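Local coordinates for hypothetical protein APC35681 (Geobacillus stearothermophilus, PDB 1RFZ) that is of unknown function but may act as a phosphatidylglycerophosphatase, at residues Q131-K136 / T143-I148; I102-I107 / V149-A154; E21-T26 / T69-D74; E28-L33 / E52-V57. All coordinates share one frame; numbering follows the deposited sequence.

Contact 1 of 4, residues Q131-K136 / T143-I148; sequences QYLNDK and TFLDDI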
loop_
_atom_site.group_PDB
_atom_site.type_symbol
_atom_site.label_atom_id
_atom_site.label_comp_id
_atom_site.label_asym_id
_atom_site.label_seq_id
_atom_site.Cartn_x
_atom_site.Cartn_y
_atom_site.Cartn_z
ATOM N N GLN A 131 -17.111 19.317 -0.056
ATOM C CA GLN A 131 -18.014 19.961 -0.996
ATOM C C GLN A 131 -17.334 21.203 -1.565
ATOM O O GLN A 131 -17.278 21.402 -2.779
ATOM C CB GLN A 131 -19.298 20.370 -0.279
ATOM C CG GLN A 131 -20.249 21.172 -1.142
ATOM C CD GLN A 131 -20.845 20.349 -2.265
ATOM O OE1 GLN A 131 -21.543 20.878 -3.134
ATOM N NE2 GLN A 131 -20.583 19.043 -2.249
ATOM N N TYR A 132 -16.813 22.037 -0.672
ATOM C CA TYR A 132 -16.137 23.257 -1.074
ATOM C C TYR A 132 -14.830 23.012 -1.811
ATOM O O TYR A 132 -14.526 23.704 -2.782
ATOM C CB TYR A 132 -15.862 24.139 0.148
ATOM C CG TYR A 132 -14.759 25.156 -0.071
ATOM C CD1 TYR A 132 -14.857 26.121 -1.071
ATOM C CD2 TYR A 132 -13.598 25.124 0.698
ATOM C CE1 TYR A 132 -13.825 27.023 -1.303
ATOM C CE2 TYR A 132 -12.561 26.022 0.476
ATOM C CZ TYR A 132 -12.679 26.967 -0.526
ATOM O OH TYR A 132 -11.646 27.846 -0.759
ATOM N N LEU A 133 -14.049 22.035 -1.358
ATOM C CA LEU A 133 -12.763 21.775 -1.989
ATOM C C LEU A 133 -12.871 21.148 -3.362
ATOM O O LEU A 133 -11.992 21.338 -4.207
ATOM C CB LEU A 133 -11.892 20.889 -1.101
ATOM C CG LEU A 133 -11.375 21.480 0.203
ATOM C CD1 LEU A 133 -12.517 21.609 1.193
ATOM C CD2 LEU A 133 -10.299 20.576 0.765
ATOM N N ASN A 134 -13.934 20.395 -3.603
ATOM C CA ASN A 134 -14.058 19.776 -4.907
ATOM C C ASN A 134 -14.728 20.721 -5.895
ATOM O O ASN A 134 -14.655 20.512 -7.108
ATOM C CB ASN A 134 -14.835 18.466 -4.820
ATOM C CG ASN A 134 -14.430 17.492 -5.904
ATOM O OD1 ASN A 134 -13.813 16.461 -5.629
ATOM N ND2 ASN A 134 -14.754 17.824 -7.149
ATOM N N ASP A 135 -15.372 21.762 -5.369
ATOM C CA ASP A 135 -16.043 22.756 -6.205
ATOM C C ASP A 135 -14.989 23.451 -7.078
ATOM O O ASP A 135 -14.082 24.114 -6.565
ATOM C CB ASP A 135 -16.759 23.786 -5.327
ATOM C CG ASP A 135 -18.141 24.131 -5.842
ATOM O OD1 ASP A 135 -19.012 23.233 -5.857
ATOM O OD2 ASP A 135 -18.357 25.298 -6.229
ATOM N N LYS A 136 -15.116 23.301 -8.393
ATOM C CA LYS A 136 -14.154 23.878 -9.323
ATOM C C LYS A 136 -14.433 25.320 -9.701
ATOM O O LYS A 136 -13.634 25.953 -10.399
ATOM C CB LYS A 136 -14.066 23.007 -10.578
ATOM C CG LYS A 136 -13.435 21.647 -10.306
ATOM C CD LYS A 136 -13.399 20.778 -11.542
ATOM C CE LYS A 136 -12.747 19.444 -11.234
ATOM N NZ LYS A 136 -12.939 18.482 -12.355
ATOM N N THR A 143 -6.821 19.939 -5.872
ATOM C CA THR A 143 -6.539 18.591 -6.351
ATOM C C THR A 143 -6.136 17.619 -5.238
ATOM O O THR A 143 -6.759 16.570 -5.055
ATOM C CB THR A 143 -5.421 18.614 -7.416
ATOM O OG1 THR A 143 -5.935 19.181 -8.626
ATOM C CG2 THR A 143 -4.897 17.207 -7.690
ATOM N N PHE A 144 -5.091 17.966 -4.499
ATOM C CA PHE A 144 -4.621 17.110 -3.428
ATOM C C PHE A 144 -5.385 17.245 -2.129
ATOM O O PHE A 144 -5.793 16.243 -1.534
ATOM C CB PHE A 144 -3.162 17.393 -3.134
ATOM C CG PHE A 144 -2.240 16.984 -4.221
ATOM C CD1 PHE A 144 -1.998 17.831 -5.298
ATOM C CD2 PHE A 144 -1.555 15.774 -4.139
ATOM C CE1 PHE A 144 -1.062 17.479 -6.289
ATOM C CE2 PHE A 144 -0.622 15.406 -5.113
ATOM C CZ PHE A 144 -0.368 16.259 -6.194
ATOM N N LEU A 145 -5.570 18.487 -1.690
ATOM C CA LEU A 145 -6.227 18.748 -0.422
ATOM C C LEU A 145 -7.562 18.073 -0.119
ATOM O O LEU A 145 -7.746 17.570 0.991
ATOM C CB LEU A 145 -6.376 20.254 -0.180
ATOM C CG LEU A 145 -6.849 20.497 1.267
ATOM C CD1 LEU A 145 -5.782 19.968 2.235
ATOM C CD2 LEU A 145 -7.131 21.975 1.521
ATOM N N ASP A 146 -8.500 18.050 -1.061
ATOM C CA ASP A 146 -9.785 17.430 -0.746
ATOM C C ASP A 146 -9.679 15.913 -0.615
ATOM O O ASP A 146 -10.615 15.249 -0.170
ATOM C CB ASP A 146 -10.857 17.830 -1.767
ATOM C CG ASP A 146 -10.785 17.037 -3.045
ATOM O OD1 ASP A 146 -9.704 17.023 -3.681
ATOM O OD2 ASP A 146 -11.823 16.435 -3.409
ATOM N N ASP A 147 -8.529 15.374 -1.002
ATOM C CA ASP A 147 -8.254 13.939 -0.882
ATOM C C ASP A 147 -7.653 13.683 0.509
ATOM O O ASP A 147 -8.038 12.741 1.203
ATOM C CB ASP A 147 -7.249 13.486 -1.950
ATOM C CG ASP A 147 -7.918 12.919 -3.196
ATOM O OD1 ASP A 147 -7.180 12.577 -4.144
ATOM O OD2 ASP A 147 -9.164 12.810 -3.232
ATOM N N ILE A 148 -6.704 14.531 0.910
ATOM C CA ILE A 148 -6.095 14.391 2.210
ATOM C C ILE A 148 -7.061 14.800 3.315
ATOM O O ILE A 148 -7.005 14.265 4.424
ATOM C CB ILE A 148 -4.786 15.194 2.304
ATOM C CG1 ILE A 148 -5.040 16.668 2.109
ATOM C CG2 ILE A 148 -3.833 14.751 1.223
ATOM C CD1 ILE A 148 -3.747 17.429 1.812
#
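L133 and D146 face each other with both CA-CB bonds directed across the contact, and their side chains run past one another in opposite directions, with L133 CB 3.3 Å from D146 CB. The chi1 of L133, -68°, sets CG anti to the carbonyl carbon; from there the CD2 branch extends over the backbone of L145 and D146. That methyl lies 3.5 Å from L145 CG and equally far from D146 CA, so it touches both the neighbouring leucine and the backbone. L145 meets it obliquely, with its CG and CD2 side. The contact thus joins helix 129-134 to the long helix 145-163 of this all-alpha fold, across a short connection without helix or strand. Near it the carboxylates of D147, D100, E101 and D123 gather, a cluster that could perhaps suit a metal ion. On the polar flank, N134 OD1 sits 3.0 Å from D146 OD2; both are acceptors as modelled, so the approach is no hydrogen bond. The amide and carboxylate planes are 79° apart, almost perpendicular.

Contact 2 of 4, residues I102-I107 / V149-A154; sequences ILALSI and VGAIAA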
loop_
_atom_site.group_PDB
_atom_site.type_symbol
_atom_site.label_atom_id
_atom_site.label_comp_id
_atom_site.label_asym_id
_atom_site.label_seq_id
_atom_site.Cartn_x
_atom_site.Cartn_y
_atom_site.Cartn_z
ATOM N N ILE A 102 -2.585 8.598 -4.078
ATOM C CA ILE A 102 -1.473 7.829 -3.520
ATOM C C ILE A 102 -1.029 8.504 -2.218
ATOM O O ILE A 102 -0.666 7.832 -1.248
ATOM C CB ILE A 102 -0.285 7.754 -4.514
ATOM C CG1 ILE A 102 -0.709 6.989 -5.763
ATOM C CG2 ILE A 102 0.892 7.039 -3.894
ATOM C CD1 ILE A 102 0.324 7.003 -6.850
ATOM N N LEU A 103 -1.071 9.832 -2.199
ATOM C CA LEU A 103 -0.711 10.572 -1.000
ATOM C C LEU A 103 -1.743 10.365 0.088
ATOM O O LEU A 103 -1.395 10.114 1.231
ATOM C CB LEU A 103 -0.582 12.078 -1.287
ATOM C CG LEU A 103 0.844 12.600 -1.527
ATOM C CD1 LEU A 103 0.831 14.100 -1.661
ATOM C CD2 LEU A 103 1.742 12.190 -0.370
ATOM N N ALA A 104 -3.014 10.474 -0.263
ATOM C CA ALA A 104 -4.083 10.304 0.719
ATOM C C ALA A 104 -4.028 8.941 1.412
ATOM O O ALA A 104 -4.393 8.819 2.584
ATOM C CB ALA A 104 -5.462 10.494 0.054
ATOM N N LEU A 105 -3.569 7.922 0.687
ATOM C CA LEU A 105 -3.493 6.575 1.232
ATOM C C LEU A 105 -2.451 6.502 2.341
ATOM O O LEU A 105 -2.682 5.867 3.381
ATOM C CB LEU A 105 -3.148 5.571 0.135
ATOM C CG LEU A 105 -3.436 4.122 0.535
ATOM C CD1 LEU A 105 -4.951 3.911 0.566
ATOM C CD2 LEU A 105 -2.776 3.154 -0.442
ATOM N N SER A 106 -1.315 7.164 2.121
ATOM C CA SER A 106 -0.245 7.168 3.103
ATOM C C SER A 106 -0.737 7.771 4.400
ATOM O O SER A 106 -0.201 7.483 5.469
ATOM C CB SER A 106 0.982 7.932 2.594
ATOM O OG SER A 106 0.686 9.285 2.353
ATOM N N ILE A 107 -1.756 8.615 4.314
ATOM C CA ILE A 107 -2.303 9.200 5.525
ATOM C C ILE A 107 -3.196 8.133 6.145
ATOM O O ILE A 107 -3.058 7.798 7.320
ATOM C CB ILE A 107 -3.134 10.477 5.226
ATOM C CG1 ILE A 107 -2.194 11.613 4.813
ATOM C CG2 ILE A 107 -3.972 10.875 6.452
ATOM C CD1 ILE A 107 -2.919 12.884 4.510
ATOM N N VAL A 149 -7.963 15.727 3.035
ATOM C CA VAL A 149 -8.912 16.111 4.075
ATOM C C VAL A 149 -9.778 14.901 4.359
ATOM O O VAL A 149 -10.124 14.625 5.514
ATOM C CB VAL A 149 -9.844 17.267 3.642
ATOM C CG1 VAL A 149 -10.917 17.488 4.690
ATOM C CG2 VAL A 149 -9.037 18.543 3.449
ATOM N N GLY A 150 -10.117 14.184 3.287
ATOM C CA GLY A 150 -10.950 13.004 3.405
ATOM C C GLY A 150 -10.175 11.874 4.034
ATOM O O GLY A 150 -10.712 11.101 4.836
ATOM N N ALA A 151 -8.905 11.772 3.664
ATOM C CA ALA A 151 -8.055 10.740 4.218
ATOM C C ALA A 151 -7.913 10.976 5.732
ATOM O O ALA A 151 -8.204 10.082 6.526
ATOM C CB ALA A 151 -6.701 10.759 3.526
ATOM N N ILE A 152 -7.490 12.179 6.124
ATOM C CA ILE A 152 -7.333 12.498 7.535
ATOM C C ILE A 152 -8.603 12.114 8.308
ATOM O O ILE A 152 -8.524 11.487 9.378
ATOM C CB ILE A 152 -7.020 14.014 7.748
ATOM C CG1 ILE A 152 -5.656 14.369 7.153
ATOM C CG2 ILE A 152 -7.009 14.354 9.230
ATOM C CD1 ILE A 152 -5.282 15.825 7.306
ATOM N N ALA A 153 -9.772 12.480 7.778
ATOM C CA ALA A 153 -11.037 12.133 8.438
ATOM C C ALA A 153 -11.137 10.611 8.641
ATOM O O ALA A 153 -11.472 10.130 9.727
ATOM C CB ALA A 153 -12.202 12.620 7.605
ATOM N N ALA A 154 -10.833 9.869 7.575
ATOM C CA ALA A 154 -10.859 8.412 7.578
ATOM C C ALA A 154 -9.936 7.824 8.651
ATOM O O ALA A 154 -10.361 7.008 9.476
ATOM C CB ALA A 154 -10.450 7.896 6.200
#
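The methyl group of A151 is the central bump of this interface: it enters the shallow hollow between A104 and I107, which lie one turn apart on helix 99-109. Its CB is 3.7 Å from A104 CB and 4.0 Å from I107 CB, so it rests against both walls. Small residues permit the close approach of the backbones, with the CA atoms of A104 and A151 5.3 Å apart and the axes of the two short segments 8.3 Å apart at their nearest. The segments run nearly parallel, with a signed crossing angle of -20°. The second bump points the other way. With the chi1 of I107 at -71°, its CG2 lies anti to the backbone N and comes 3.8 Å from I152 N. The same methyl lies 3.9 Å from I152 CG1, while I107 CD1 passes the same carbon at 4.1 Å. A104 and A151 share a further neighbour in Y119 of helix 115-125, and I152 also packs on I30 and I67. The other flank of helix 99-109 faces the assembly: I102, L103 and S106 pack on a second subunit, and L105 meets L105 of a third. No hydrogen bond links the two segments; what joins them is the fit of apolar side chains.

Contact 3 of 4, residues E21-T26 / T69-D74; sequences EERGVT and TGIQLD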
loop_
_atom_site.group_PDB
_atom_site.type_symbol
_atom_site.label_atom_id
_atom_site.label_comp_id
_atom_site.label_asym_id
_atom_site.label_seq_id
_atom_site.Cartn_x
_atom_site.Cartn_y
_atom_site.Cartn_z
ATOM N N GLU A 21 -5.550 25.841 7.368
ATOM C CA GLU A 21 -6.429 26.969 7.656
ATOM C C GLU A 21 -6.384 27.943 6.484
ATOM O O GLU A 21 -7.401 28.535 6.128
ATOM C CB GLU A 21 -5.969 27.684 8.929
ATOM C CG GLU A 21 -6.753 28.951 9.266
ATOM C CD GLU A 21 -7.963 28.690 10.155
ATOM O OE1 GLU A 21 -7.764 28.197 11.291
ATOM O OE2 GLU A 21 -9.107 28.982 9.722
ATOM N N GLU A 22 -5.197 28.088 5.890
ATOM C CA GLU A 22 -4.968 28.980 4.748
ATOM C C GLU A 22 -5.534 28.479 3.423
ATOM O O GLU A 22 -5.479 29.192 2.423
ATOM C CB GLU A 22 -3.476 29.243 4.567
ATOM C CG GLU A 22 -2.888 30.208 5.567
ATOM C CD GLU A 22 -1.380 30.285 5.466
ATOM O OE1 GLU A 22 -0.869 30.422 4.332
ATOM O OE2 GLU A 22 -0.704 30.213 6.518
ATOM N N ARG A 23 -6.053 27.250 3.411
ATOM C CA ARG A 23 -6.659 26.677 2.214
ATOM C C ARG A 23 -8.154 26.488 2.486
ATOM O O ARG A 23 -8.909 26.020 1.625
ATOM C CB ARG A 23 -6.003 25.345 1.862
ATOM C CG ARG A 23 -4.501 25.434 1.695
ATOM C CD ARG A 23 -4.116 26.415 0.607
ATOM N NE ARG A 23 -4.271 25.863 -0.734
ATOM C CZ ARG A 23 -4.007 26.534 -1.853
ATOM N NH1 ARG A 23 -3.577 27.789 -1.791
ATOM N NH2 ARG A 23 -4.164 25.949 -3.037
ATOM N N GLY A 24 -8.570 26.862 3.695
ATOM C CA GLY A 24 -9.969 26.768 4.061
ATOM C C GLY A 24 -10.343 25.659 5.030
ATOM O O GLY A 24 -11.468 25.631 5.560
ATOM N N VAL A 25 -9.410 24.752 5.299
ATOM C CA VAL A 25 -9.719 23.638 6.184
ATOM C C VAL A 25 -9.426 23.844 7.670
ATOM O O VAL A 25 -8.340 24.252 8.074
ATOM C CB VAL A 25 -9.031 22.343 5.690
ATOM C CG1 VAL A 25 -9.575 21.151 6.462
ATOM C CG2 VAL A 25 -9.254 22.173 4.163
ATOM N N THR A 26 -10.441 23.541 8.467
ATOM C CA THR A 26 -10.408 23.668 9.912
ATOM C C THR A 26 -10.393 22.299 10.542
ATOM O O THR A 26 -11.175 21.441 10.149
ATOM C CB THR A 26 -11.680 24.356 10.407
ATOM O OG1 THR A 26 -11.604 25.750 10.114
ATOM C CG2 THR A 26 -11.869 24.149 11.890
ATOM N N THR A 69 3.488 18.598 1.253
ATOM C CA THR A 69 3.658 18.318 -0.177
ATOM C C THR A 69 2.342 18.525 -0.955
ATOM O O THR A 69 2.317 19.105 -2.047
ATOM C CB THR A 69 4.112 16.870 -0.409
ATOM O OG1 THR A 69 5.284 16.593 0.370
ATOM C CG2 THR A 69 4.427 16.658 -1.878
ATOM N N GLY A 70 1.248 18.039 -0.378
ATOM C CA GLY A 70 -0.045 18.179 -1.013
ATOM C C GLY A 70 -0.395 19.625 -1.297
ATOM O O GLY A 70 -0.564 20.005 -2.444
ATOM N N ILE A 71 -0.498 20.439 -0.255
ATOM C CA ILE A 71 -0.848 21.836 -0.446
ATOM C C ILE A 71 0.229 22.649 -1.169
ATOM O O ILE A 71 -0.014 23.793 -1.558
ATOM C CB ILE A 71 -1.188 22.522 0.894
ATOM C CG1 ILE A 71 -2.316 21.766 1.598
ATOM C CG2 ILE A 71 -1.660 23.943 0.641
ATOM C CD1 ILE A 71 -2.847 22.463 2.854
ATOM N N GLN A 72 1.415 22.076 -1.358
ATOM C CA GLN A 72 2.478 22.787 -2.073
ATOM C C GLN A 72 2.149 22.783 -3.566
ATOM O O GLN A 72 2.073 23.835 -4.205
ATOM C CB GLN A 72 3.834 22.113 -1.838
ATOM C CG GLN A 72 5.014 22.737 -2.584
ATOM C CD GLN A 72 5.357 24.180 -2.165
ATOM O OE1 GLN A 72 6.518 24.583 -2.229
ATOM N NE2 GLN A 72 4.352 24.957 -1.757
ATOM N N LEU A 73 1.943 21.589 -4.109
ATOM C CA LEU A 73 1.605 21.425 -5.516
ATOM C C LEU A 73 0.264 22.103 -5.810
ATOM O O LEU A 73 0.115 22.791 -6.822
ATOM C CB LEU A 73 1.539 19.934 -5.854
ATOM C CG LEU A 73 2.802 19.129 -5.498
ATOM C CD1 LEU A 73 2.480 17.640 -5.530
ATOM C CD2 LEU A 73 3.954 19.473 -6.452
ATOM N N ASP A 74 -0.708 21.913 -4.921
ATOM C CA ASP A 74 -2.022 22.520 -5.101
ATOM C C ASP A 74 -1.881 24.004 -5.399
ATOM O O ASP A 74 -2.638 24.550 -6.197
ATOM C CB ASP A 74 -2.895 22.340 -3.851
ATOM C CG ASP A 74 -3.940 21.243 -4.015
ATOM O OD1 ASP A 74 -4.617 21.219 -5.065
ATOM O OD2 ASP A 74 -4.095 20.414 -3.090
#
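R23 lies along I71 with its aliphatic carbons, and this is the tight part of the contact. R23 CG is 3.4 Å from I71 CG2 and 3.6 Å from I71 CD1, so one methylene meets the ends of both isoleucine branches. CD and NE continue past the same CG2 methyl, the two side chains running in opposite directions. The arginine is bent at both chi2 (-59°) and chi3 (-79°), which brings its chain round I71 toward the last turn of the segment 69-74. Beyond this point the fit is looser. R23 NH2 stands 3.8 Å from D74 O and 3.9 Å from D74 CB, too far for a bond, and 5.2 Å from D74 OD1. Each charge is met by another partner: R23 NH2 forms a salt bridge with E78, and the D74 carboxylate accepts the backbone N of L145. On the exposed flank E21 and E22 do not touch the segment 69-74; E22 packs instead on K75, further along helix 61-76. The backbone leaves helix 13-22 at G24, whose phi of 107° is positive and whose N bonds back to E21 O: the Schellman motif that ends a helix, here turning the chain toward helix 27-38.

Contact 4 of 4, residues E28-L33 / E52-V57; sequences EKIAEL and ENVNRV. With SO4 (sulfate ion), chain E.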
loop_
_atom_site.group_PDB
_atom_site.type_symbol
_atom_site.label_atom_id
_atom_site.label_comp_id
_atom_site.label_asym_id
_atom_site.label_seq_id
_atom_site.Cartn_x
_atom_site.Cartn_y
_atom_site.Cartn_z
ATOM N N GLU A 28 -11.765 21.356 12.845
ATOM C CA GLU A 28 -13.163 21.126 13.204
ATOM C C GLU A 28 -14.055 20.605 12.076
ATOM O O GLU A 28 -14.908 19.750 12.293
ATOM C CB GLU A 28 -13.766 22.424 13.761
ATOM C CG GLU A 28 -15.249 22.364 14.077
ATOM C CD GLU A 28 -15.529 22.448 15.567
ATOM O OE1 GLU A 28 -15.198 23.486 16.183
ATOM O OE2 GLU A 28 -16.074 21.472 16.123
ATOM N N LYS A 29 -13.885 21.145 10.879
ATOM C CA LYS A 29 -14.705 20.707 9.756
ATOM C C LYS A 29 -14.289 19.296 9.329
ATOM O O LYS A 29 -15.086 18.544 8.744
ATOM C CB LYS A 29 -14.608 21.707 8.599
ATOM C CG LYS A 29 -15.382 23.001 8.886
ATOM C CD LYS A 29 -15.350 23.998 7.735
ATOM C CE LYS A 29 -13.975 24.615 7.548
ATOM N NZ LYS A 29 -14.023 25.728 6.551
ATOM N N ILE A 30 -13.041 18.941 9.644
ATOM C CA ILE A 30 -12.507 17.614 9.370
ATOM C C ILE A 30 -13.170 16.708 10.406
ATOM O O ILE A 30 -13.691 15.638 10.077
ATOM C CB ILE A 30 -10.999 17.560 9.584
ATOM C CG1 ILE A 30 -10.303 18.568 8.676
ATOM C CG2 ILE A 30 -10.486 16.153 9.267
ATOM C CD1 ILE A 30 -8.782 18.404 8.670
ATOM N N ALA A 31 -13.142 17.149 11.660
ATOM C CA ALA A 31 -13.762 16.399 12.741
ATOM C C ALA A 31 -15.246 16.299 12.420
ATOM O O ALA A 31 -15.936 15.377 12.866
ATOM C CB ALA A 31 -13.552 17.112 14.085
ATOM N N GLU A 32 -15.745 17.252 11.642
ATOM C CA GLU A 32 -17.150 17.220 11.271
ATOM C C GLU A 32 -17.353 15.995 10.385
ATOM O O GLU A 32 -18.389 15.338 10.443
ATOM C CB GLU A 32 -17.545 18.516 10.553
ATOM C CG GLU A 32 -17.594 19.717 11.497
ATOM C CD GLU A 32 -18.110 20.986 10.840
ATOM O OE1 GLU A 32 -19.261 20.984 10.353
ATOM O OE2 GLU A 32 -17.366 21.991 10.816
ATOM N N LEU A 33 -16.334 15.680 9.590
ATOM C CA LEU A 33 -16.365 14.525 8.705
ATOM C C LEU A 33 -16.280 13.243 9.524
ATOM O O LEU A 33 -16.846 12.220 9.143
ATOM C CB LEU A 33 -15.188 14.579 7.742
ATOM C CG LEU A 33 -15.178 15.733 6.742
ATOM C CD1 LEU A 33 -13.899 15.696 5.914
ATOM C CD2 LEU A 33 -16.401 15.623 5.848
ATOM N N GLU A 52 -10.210 15.465 18.901
ATOM C CA GLU A 52 -9.054 14.859 19.542
ATOM C C GLU A 52 -8.321 13.992 18.520
ATOM O O GLU A 52 -7.126 14.181 18.257
ATOM C CB GLU A 52 -9.506 14.004 20.735
ATOM C CG GLU A 52 -8.767 14.316 22.018
ATOM C CD GLU A 52 -7.252 14.247 21.852
ATOM O OE1 GLU A 52 -6.705 13.124 21.739
ATOM O OE2 GLU A 52 -6.611 15.325 21.827
ATOM N N ASN A 53 -9.067 13.045 17.947
ATOM C CA ASN A 53 -8.561 12.124 16.943
ATOM C C ASN A 53 -7.978 12.877 15.739
ATOM O O ASN A 53 -6.833 12.634 15.334
ATOM C CB ASN A 53 -9.697 11.189 16.513
ATOM C CG ASN A 53 -9.896 10.034 17.486
ATOM O OD1 ASN A 53 -9.018 9.169 17.620
ATOM N ND2 ASN A 53 -11.042 10.014 18.177
ATOM N N VAL A 54 -8.757 13.789 15.163
ATOM C CA VAL A 54 -8.245 14.570 14.046
ATOM C C VAL A 54 -6.877 15.193 14.430
ATOM O O VAL A 54 -5.923 15.170 13.642
ATOM C CB VAL A 54 -9.246 15.676 13.644
ATOM C CG1 VAL A 54 -8.794 16.358 12.352
ATOM C CG2 VAL A 54 -10.613 15.070 13.451
ATOM N N ASN A 55 -6.775 15.727 15.645
ATOM C CA ASN A 55 -5.523 16.323 16.084
ATOM C C ASN A 55 -4.461 15.249 16.163
ATOM O O ASN A 55 -3.286 15.474 15.846
ATOM C CB ASN A 55 -5.685 16.974 17.456
ATOM C CG ASN A 55 -6.488 18.263 17.405
ATOM O OD1 ASN A 55 -6.248 19.128 16.561
ATOM N ND2 ASN A 55 -7.436 18.404 18.323
ATOM N N ARG A 56 -4.885 14.065 16.580
ATOM C CA ARG A 56 -3.969 12.949 16.724
ATOM C C ARG A 56 -3.279 12.586 15.417
ATOM O O ARG A 56 -2.062 12.409 15.381
ATOM C CB ARG A 56 -4.705 11.739 17.277
ATOM C CG ARG A 56 -3.863 10.982 18.249
ATOM C CD ARG A 56 -3.470 11.885 19.385
ATOM N NE ARG A 56 -2.375 11.314 20.150
ATOM C CZ ARG A 56 -1.845 11.882 21.225
ATOM N NH1 ARG A 56 -2.323 13.044 21.659
ATOM N NH2 ARG A 56 -0.840 11.291 21.860
ATOM N N VAL A 57 -4.061 12.468 14.349
ATOM C CA VAL A 57 -3.518 12.145 13.038
ATOM C C VAL A 57 -2.560 13.242 12.540
ATOM O O VAL A 57 -1.483 12.960 11.992
ATOM C CB VAL A 57 -4.664 11.967 12.016
ATOM C CG1 VAL A 57 -4.131 12.012 10.585
ATOM C CG2 VAL A 57 -5.356 10.658 12.264
HETATM S S SO4 E . -1.736 7.688 19.105
HETATM O O1 SO4 E . -2.143 6.267 18.960
HETATM O O2 SO4 E . -2.631 8.342 20.088
HETATM O O3 SO4 E . -1.793 8.392 17.802
HETATM O O4 SO4 E . -0.340 7.777 19.595
#
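V54 fills the gap between helix 47-58 and helix 27-38, its CA-CB bond directed at I30 and A31. From CB the side chain forks, and each branch has its own partner. With chi1 at -172°, CG1 lies anti to the backbone N and meets I30, 3.5 Å from I30 CG2 and 3.7 Å from I30 CB. The other branch, CG2, turns to A31 and stands 3.6 Å from A31 CB and 3.5 Å from A31 CA. One valine therefore straddles two successive residues of the facing helix, and because A31 is small its backbone carbon can be touched directly. The CA atoms of A31 and V54 are 6.0 Å apart, and no hydrogen bond crosses between the segments. I30 extends the apolar patch to V25 and I129, and L33 carries it to V149 and A153 of helix 145-163. On an exposed side of helix 47-58, R56 takes no part in the meeting with 28-33 and binds a sulfate ion. R56 NE donates to sulfate O2 over 3.0 Å, a bent bond with an N-H...O angle of 134°, while sulfate O3 lies in the guanidinium plane at its edge. R159 NH2 gives the same ion a second hydrogen bond. The sulfate was probably taken up from the crystallisation liquor, and its binding by R56 and R159 does not by itself establish a phosphate site. The arrangement as a whole is that of two helices consecutive in the chain, packed against each other at V54 in an all-alpha fold.

Overall arrangement
All four contacts are buried, but contact 2 sits deepest, its centre about 5 Å from that of the chain against 9 to 10 Å for the others. Contacts 1 and 2 share helix 145-163, and V149 and I152 of contact 2 carry the apolar core on to V25 of contact 3 and to I30 and L33 of contact 4. Chemistry differs among them: contacts 2 and 4 join apolar side chains with no hydrogen bond between their segments, contacts 1 and 3 bring in acidic or basic groups, and the sulfate of contact 4 lies off to the side of its packing. Polar groups tie neighbours together: the D74 carboxylate links contacts 3 and 1, and G24 O meets K29 NZ between contacts 3 and 4.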